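SeviL (Septifer virgatus, PDB 6LF2) binds the glycans of GM1b and asialo-GM1 as an R-type lectin of beta-trefoil fold. Local coordinates at residues G94-D108 with N117-F129. Numbering follows the deposited sequence.
Sequences GFYRLLNKVHKAYLD and NKHQTESEKWILF
Arg-97 reaches Glu-124 through NE, which donates to the anti lone pair of OE1 at 3.0 Å; OE1 sits near the guanidinium plane, while the carboxylate stands almost perpendicular to it (88°). NH2 of Arg-97 donates to Thr-121 O, meeting that oxygen from above its carbonyl plane. The Gln-120 amide stacks on one guanidinium face, the planes 9° apart, and the Lys-125 chain runs along the opposite face. In its own amide plane, Gln-120 NE2 donates to Tyr-106 OH at 3.1 Å, and that hydroxyl also bonds Glu-87. Arg-97 CD lies over one face of the Tyr-106 ring and Leu-99 CD1 over the other, so the ring is packed on both faces.

Next along the contact, Trp-126 extends its indole to Leu-107: NE1 donates to Leu-107 O at 3.0 Å, nearly straight but from above the carbonyl plane. With CG anti to the backbone N (chi1 -171°), Leu-107 turns CD2 over one indole face. Leu-98 CD1 lies over the same face, 4.0 Å from Trp-126 CD1. Nearby, Ser-123 OG donates to the syn lone pair of Asp-108 OD1 at 2.7 Å.

At the backbone level, Tyr-96 and Trp-126 form a lone antiparallel bridge where their strands cross at about a right angle; Tyr-106 and Asn-117 form an antiparallel hydrogen-bonded pair. Water 3 joins Leu-98 N to Leu-107 O and Glu-124 O. Thr-121 N gives Glu-124 OE1 a second donor, and Ile-14 of strand 6-16 packs on Trp-126.

The contact thus ties strands 96-100 and 106-110, which share backbone bonds, to the closing strand 126-130 of the trefoil. Arg-97 and Thr-121 N would favour the charged form of Glu-124, whereas Asp-108, its OD2 3.6 Å from Glu-124 OE2, would disfavour it.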
loop_
_atom_site.group_PDB
_atom_site.type_symbol
_atom_site.label_atom_id
_atom_site.label_comp_id
_atom_site.label_asym_id
_atom_site.label_seq_id
_atom_site.Cartn_x
_atom_site.Cartn_y
_atom_site.Cartn_z
ATOM N N GLY B 94 6.506 -8.143 6.649
ATOM C CA GLY B 94 5.369 -7.323 6.298
ATOM C C GLY B 94 4.458 -7.922 5.254
ATOM O O GLY B 94 3.340 -7.419 5.068
ATOM N N PHE B 95 4.887 -8.987 4.579
ATOM C CA PHE B 95 4.092 -9.606 3.530
ATOM C C PHE B 95 3.521 -10.943 3.986
ATOM O O PHE B 95 4.087 -11.627 4.845
ATOM C CB PHE B 95 4.921 -9.794 2.257
ATOM C CG PHE B 95 5.223 -8.496 1.557
ATOM C CD1 PHE B 95 6.304 -7.728 1.943
ATOM C CD2 PHE B 95 4.397 -8.028 0.545
ATOM C CE1 PHE B 95 6.578 -6.529 1.315
ATOM C CE2 PHE B 95 4.669 -6.818 -0.084
ATOM C CZ PHE B 95 5.761 -6.075 0.306
ATOM N N TYR B 96 2.380 -11.293 3.402
ATOM C CA TYR B 96 1.674 -12.528 3.706
ATOM C C TYR B 96 1.248 -13.206 2.415
ATOM O O TYR B 96 0.915 -12.551 1.423
ATOM C CB TYR B 96 0.412 -12.280 4.542
ATOM C CG TYR B 96 0.636 -11.753 5.927
ATOM C CD1 TYR B 96 0.877 -12.616 6.987
ATOM C CD2 TYR B 96 0.573 -10.390 6.189
ATOM C CE1 TYR B 96 1.069 -12.143 8.265
ATOM C CE2 TYR B 96 0.765 -9.906 7.465
ATOM C CZ TYR B 96 1.010 -10.784 8.502
ATOM O OH TYR B 96 1.201 -10.299 9.776
ATOM N N ARG B 97 1.225 -14.531 2.446
ATOM C CA ARG B 97 0.403 -15.268 1.499
ATOM C C ARG B 97 -0.986 -15.440 2.106
ATOM O O ARG B 97 -1.147 -15.471 3.330
ATOM C CB ARG B 97 1.020 -16.629 1.161
ATOM C CG ARG B 97 2.249 -16.533 0.282
ATOM C CD ARG B 97 2.710 -17.904 -0.207
ATOM N NE ARG B 97 3.762 -17.797 -1.213
ATOM C CZ ARG B 97 5.050 -17.625 -0.927
ATOM N NH1 ARG B 97 5.447 -17.531 0.335
ATOM N NH2 ARG B 97 5.940 -17.541 -1.904
ATOM N N LEU B 98 -1.988 -15.474 1.248
ATOM C CA LEU B 98 -3.377 -15.644 1.664
ATOM C C LEU B 98 -3.815 -17.025 1.200
ATOM O O LEU B 98 -3.959 -17.258 -0.004
ATOM C CB LEU B 98 -4.263 -14.547 1.068
ATOM C CG LEU B 98 -3.912 -13.143 1.565
ATOM C CD1 LEU B 98 -4.632 -12.072 0.762
ATOM C CD2 LEU B 98 -4.306 -13.057 3.000
ATOM N N LEU B 99 -4.017 -17.930 2.157
ATOM C CA LEU B 99 -4.217 -19.350 1.885
ATOM C C LEU B 99 -5.684 -19.715 2.094
ATOM O O LEU B 99 -6.207 -19.587 3.206
ATOM C CB LEU B 99 -3.312 -20.189 2.787
ATOM C CG LEU B 99 -3.444 -21.709 2.688
ATOM C CD1 LEU B 99 -3.067 -22.167 1.284
ATOM C CD2 LEU B 99 -2.557 -22.364 3.740
ATOM N N ASN B 100 -6.337 -20.162 1.029
ATOM C CA ASN B 100 -7.732 -20.574 1.122
ATOM C C ASN B 100 -7.865 -21.843 1.966
ATOM O O ASN B 100 -7.183 -22.841 1.708
ATOM C CB ASN B 100 -8.286 -20.799 -0.278
ATOM C CG ASN B 100 -9.769 -21.083 -0.270
ATOM O OD1 ASN B 100 -10.184 -22.224 -0.462
ATOM N ND2 ASN B 100 -10.579 -20.048 -0.047
ATOM N N LYS B 101 -8.758 -21.812 2.967
ATOM C CA LYS B 101 -8.844 -22.919 3.919
ATOM C C LYS B 101 -9.295 -24.208 3.246
ATOM O O LYS B 101 -8.683 -25.265 3.440
ATOM C CB LYS B 101 -9.799 -22.578 5.066
ATOM C CG LYS B 101 -10.007 -23.746 6.060
ATOM C CD LYS B 101 -10.950 -23.362 7.188
ATOM C CE LYS B 101 -10.930 -24.373 8.328
ATOM N NZ LYS B 101 -11.339 -25.744 7.892
ATOM N N VAL B 102 -10.379 -24.143 2.470
ATOM C CA VAL B 102 -10.978 -25.359 1.925
ATOM C C VAL B 102 -10.049 -25.999 0.905
ATOM O O VAL B 102 -9.835 -27.218 0.913
ATOM C CB VAL B 102 -12.360 -25.042 1.320
ATOM C CG1 VAL B 102 -12.856 -26.200 0.451
ATOM C CG2 VAL B 102 -13.363 -24.746 2.433
ATOM N N HIS B 103 -9.450 -25.192 0.040
ATOM C CA HIS B 103 -8.720 -25.713 -1.101
ATOM C C HIS B 103 -7.211 -25.634 -0.957
ATOM O O HIS B 103 -6.505 -26.139 -1.834
ATOM C CB HIS B 103 -9.151 -24.981 -2.375
ATOM C CG HIS B 103 -10.590 -25.202 -2.717
ATOM N ND1 HIS B 103 -11.048 -26.385 -3.254
ATOM C CD2 HIS B 103 -11.678 -24.408 -2.571
ATOM C CE1 HIS B 103 -12.355 -26.307 -3.432
ATOM N NE2 HIS B 103 -12.762 -25.117 -3.029
ATOM N N LYS B 104 -6.707 -25.026 0.112
ATOM C CA LYS B 104 -5.266 -24.891 0.334
ATOM C C LYS B 104 -4.570 -24.330 -0.911
ATOM O O LYS B 104 -3.527 -24.815 -1.357
ATOM C CB LYS B 104 -4.660 -26.227 0.773
ATOM C CG LYS B 104 -5.239 -26.766 2.094
ATOM C CD LYS B 104 -5.004 -25.789 3.247
ATOM C CE LYS B 104 -5.392 -26.389 4.604
ATOM N NZ LYS B 104 -6.859 -26.621 4.755
ATOM N N ALA B 105 -5.166 -23.281 -1.475
ATOM C CA ALA B 105 -4.622 -22.578 -2.628
ATOM C C ALA B 105 -4.378 -21.119 -2.258
ATOM O O ALA B 105 -5.189 -20.507 -1.553
ATOM C CB ALA B 105 -5.567 -22.672 -3.835
ATOM N N TYR B 106 -3.253 -20.573 -2.728
ATOM C CA TYR B 106 -2.829 -19.216 -2.385
ATOM C C TYR B 106 -3.372 -18.201 -3.387
ATOM O O TYR B 106 -3.271 -18.402 -4.600
ATOM C CB TYR B 106 -1.300 -19.122 -2.365
ATOM C CG TYR B 106 -0.607 -19.966 -1.325
ATOM C CD1 TYR B 106 -0.588 -19.584 0.010
ATOM C CD2 TYR B 106 0.054 -21.136 -1.688
ATOM C CE1 TYR B 106 0.050 -20.353 0.964
ATOM C CE2 TYR B 106 0.699 -21.906 -0.744
ATOM C CZ TYR B 106 0.700 -21.507 0.578
ATOM O OH TYR B 106 1.339 -22.271 1.529
ATOM N N LEU B 107 -3.901 -17.085 -2.875
ATOM C CA LEU B 107 -4.330 -15.993 -3.744
ATOM C C LEU B 107 -3.163 -15.470 -4.572
ATOM O O LEU B 107 -2.097 -15.166 -4.038
ATOM C CB LEU B 107 -4.926 -14.860 -2.906
ATOM C CG LEU B 107 -5.601 -13.754 -3.723
ATOM C CD1 LEU B 107 -6.819 -14.309 -4.478
ATOM C CD2 LEU B 107 -6.004 -12.609 -2.821
ATOM N N ASP B 108 -3.381 -15.352 -5.878
ATOM C CA ASP B 108 -2.341 -15.034 -6.846
ATOM C C ASP B 108 -2.991 -14.169 -7.918
ATOM O O ASP B 108 -4.172 -13.813 -7.818
ATOM C CB ASP B 108 -1.738 -16.333 -7.408
ATOM C CG ASP B 108 -0.349 -16.154 -8.003
ATOM O OD1 ASP B 108 0.027 -15.037 -8.424
ATOM O OD2 ASP B 108 0.372 -17.172 -8.070
ATOM N N ASN B 117 -3.398 -20.578 -6.462
ATOM C CA ASN B 117 -2.422 -21.587 -6.853
ATOM C C ASN B 117 -1.973 -22.377 -5.632
ATOM O O ASN B 117 -1.735 -21.809 -4.561
ATOM C CB ASN B 117 -1.214 -20.941 -7.542
ATOM C CG ASN B 117 -0.205 -21.961 -8.040
ATOM O OD1 ASN B 117 -0.421 -23.172 -7.951
ATOM N ND2 ASN B 117 0.906 -21.470 -8.579
ATOM N N LYS B 118 -1.856 -23.700 -5.799
ATOM C CA LYS B 118 -1.410 -24.547 -4.699
ATOM C C LYS B 118 0.098 -24.470 -4.482
ATOM O O LYS B 118 0.556 -24.565 -3.338
ATOM C CB LYS B 118 -1.824 -25.999 -4.949
ATOM C CG LYS B 118 -3.332 -26.209 -5.038
ATOM C CD LYS B 118 -3.660 -27.681 -5.282
ATOM C CE LYS B 118 -4.446 -28.271 -4.128
ATOM N NZ LYS B 118 -5.829 -27.722 -4.072
ATOM N N HIS B 119 0.870 -24.304 -5.548
ATOM C CA HIS B 119 2.311 -24.126 -5.428
ATOM C C HIS B 119 2.613 -22.715 -4.948
ATOM O O HIS B 119 1.923 -21.767 -5.319
ATOM C CB HIS B 119 2.998 -24.358 -6.774
ATOM C CG HIS B 119 2.809 -25.736 -7.328
ATOM N ND1 HIS B 119 1.638 -26.143 -7.932
ATOM C CD2 HIS B 119 3.648 -26.797 -7.383
ATOM C CE1 HIS B 119 1.763 -27.398 -8.328
ATOM N NE2 HIS B 119 2.972 -27.818 -8.007
ATOM N N GLN B 120 3.651 -22.573 -4.125
ATOM C CA GLN B 120 4.102 -21.246 -3.719
ATOM C C GLN B 120 4.869 -20.587 -4.861
ATOM O O GLN B 120 5.709 -21.225 -5.503
ATOM C CB GLN B 120 4.975 -21.323 -2.466
ATOM C CG GLN B 120 4.223 -21.742 -1.216
ATOM C CD GLN B 120 5.001 -21.445 0.046
ATOM O OE1 GLN B 120 6.183 -21.095 -0.007
ATOM N NE2 GLN B 120 4.346 -21.575 1.190
ATOM N N THR B 121 4.561 -19.309 -5.119
ATOM C CA THR B 121 5.183 -18.521 -6.178
ATOM C C THR B 121 5.444 -17.110 -5.666
ATOM O O THR B 121 4.962 -16.709 -4.608
ATOM C CB THR B 121 4.310 -18.407 -7.436
ATOM O OG1 THR B 121 3.304 -17.409 -7.211
ATOM C CG2 THR B 121 3.638 -19.738 -7.778
ATOM N N GLU B 122 6.187 -16.342 -6.460
ATOM C CA GLU B 122 6.582 -14.998 -6.054
ATOM C C GLU B 122 5.431 -13.989 -6.129
ATOM O O GLU B 122 5.459 -12.976 -5.419
ATOM C CB GLU B 122 7.761 -14.552 -6.924
ATOM C CG GLU B 122 8.723 -13.583 -6.281
ATOM C CD GLU B 122 9.301 -14.060 -4.950
ATOM O OE1 GLU B 122 9.471 -15.284 -4.733
ATOM O OE2 GLU B 122 9.585 -13.184 -4.114
ATOM N N SER B 123 4.410 -14.238 -6.950
ATOM C CA SER B 123 3.284 -13.321 -7.096
ATOM C C SER B 123 2.143 -13.598 -6.108
ATOM O O SER B 123 1.048 -13.046 -6.271
ATOM C CB SER B 123 2.762 -13.383 -8.527
ATOM O OG SER B 123 2.687 -14.731 -8.937
ATOM N N GLU B 124 2.375 -14.420 -5.089
ATOM C CA GLU B 124 1.406 -14.672 -4.033
ATOM C C GLU B 124 1.648 -13.840 -2.788
ATOM O O GLU B 124 0.994 -14.078 -1.761
ATOM C CB GLU B 124 1.426 -16.156 -3.645
ATOM C CG GLU B 124 1.008 -17.067 -4.777
ATOM C CD GLU B 124 1.410 -18.503 -4.552
ATOM O OE1 GLU B 124 2.214 -18.768 -3.632
ATOM O OE2 GLU B 124 0.903 -19.370 -5.301
ATOM N N LYS B 125 2.605 -12.900 -2.823
ATOM C CA LYS B 125 2.986 -12.143 -1.634
ATOM C C LYS B 125 2.228 -10.823 -1.618
ATOM O O LYS B 125 2.327 -10.040 -2.568
ATOM C CB LYS B 125 4.495 -11.907 -1.611
ATOM C CG LYS B 125 5.308 -13.192 -1.588
ATOM C CD LYS B 125 6.795 -12.923 -1.690
ATOM C CE LYS B 125 7.573 -14.223 -1.621
ATOM N NZ LYS B 125 9.055 -13.985 -1.635
ATOM N N TRP B 126 1.450 -10.602 -0.559
ATOM C CA TRP B 126 0.600 -9.425 -0.425
ATOM C C TRP B 126 0.928 -8.652 0.841
ATOM O O TRP B 126 1.282 -9.227 1.878
ATOM C CB TRP B 126 -0.888 -9.795 -0.375
ATOM C CG TRP B 126 -1.357 -10.637 -1.515
ATOM C CD1 TRP B 126 -1.342 -12.006 -1.576
ATOM C CD2 TRP B 126 -1.938 -10.187 -2.745
ATOM N NE1 TRP B 126 -1.855 -12.428 -2.771
ATOM C CE2 TRP B 126 -2.234 -11.337 -3.510
ATOM C CE3 TRP B 126 -2.238 -8.922 -3.278
ATOM C CZ2 TRP B 126 -2.807 -11.262 -4.779
ATOM C CZ3 TRP B 126 -2.802 -8.847 -4.536
ATOM C CH2 TRP B 126 -3.091 -10.015 -5.273
ATOM N N ILE B 127 0.763 -7.337 0.759
ATOM C CA ILE B 127 0.795 -6.476 1.926
ATOM C C ILE B 127 -0.593 -5.857 2.058
ATOM O O ILE B 127 -1.138 -5.313 1.090
ATOM C CB ILE B 127 1.917 -5.425 1.814
ATOM C CG1 ILE B 127 1.972 -4.550 3.074
ATOM C CG2 ILE B 127 1.776 -4.609 0.534
ATOM C CD1 ILE B 127 3.312 -3.837 3.250
ATOM N N LEU B 128 -1.191 -6.020 3.232
ATOM C CA LEU B 128 -2.540 -5.547 3.515
ATOM C C LEU B 128 -2.380 -4.362 4.453
ATOM O O LEU B 128 -2.076 -4.542 5.633
ATOM C CB LEU B 128 -3.390 -6.644 4.153
ATOM C CG LEU B 128 -3.635 -7.911 3.332
ATOM C CD1 LEU B 128 -2.508 -8.909 3.528
ATOM C CD2 LEU B 128 -4.963 -8.520 3.756
ATOM N N PHE B 129 -2.530 -3.149 3.927
ATOM C CA PHE B 129 -2.234 -1.969 4.722
ATOM C C PHE B 129 -3.479 -1.121 4.954
ATOM O O PHE B 129 -4.392 -1.081 4.129
ATOM C CB PHE B 129 -1.108 -1.120 4.097
ATOM C CG PHE B 129 -1.386 -0.601 2.693
ATOM C CD1 PHE B 129 -1.951 0.660 2.509
ATOM C CD2 PHE B 129 -0.989 -1.320 1.570
ATOM C CE1 PHE B 129 -2.161 1.170 1.251
ATOM C CE2 PHE B 129 -1.199 -0.815 0.300
ATOM C CZ PHE B 129 -1.783 0.439 0.135
HETATM O O HOH W 1 0.548 -7.167 5.346
HETATM O O HOH W 2 9.066 -17.166 -2.807
HETATM O O HOH W 3 -1.170 -15.656 -1.461
HETATM O O HOH W 4 -0.978 -25.513 -0.975
#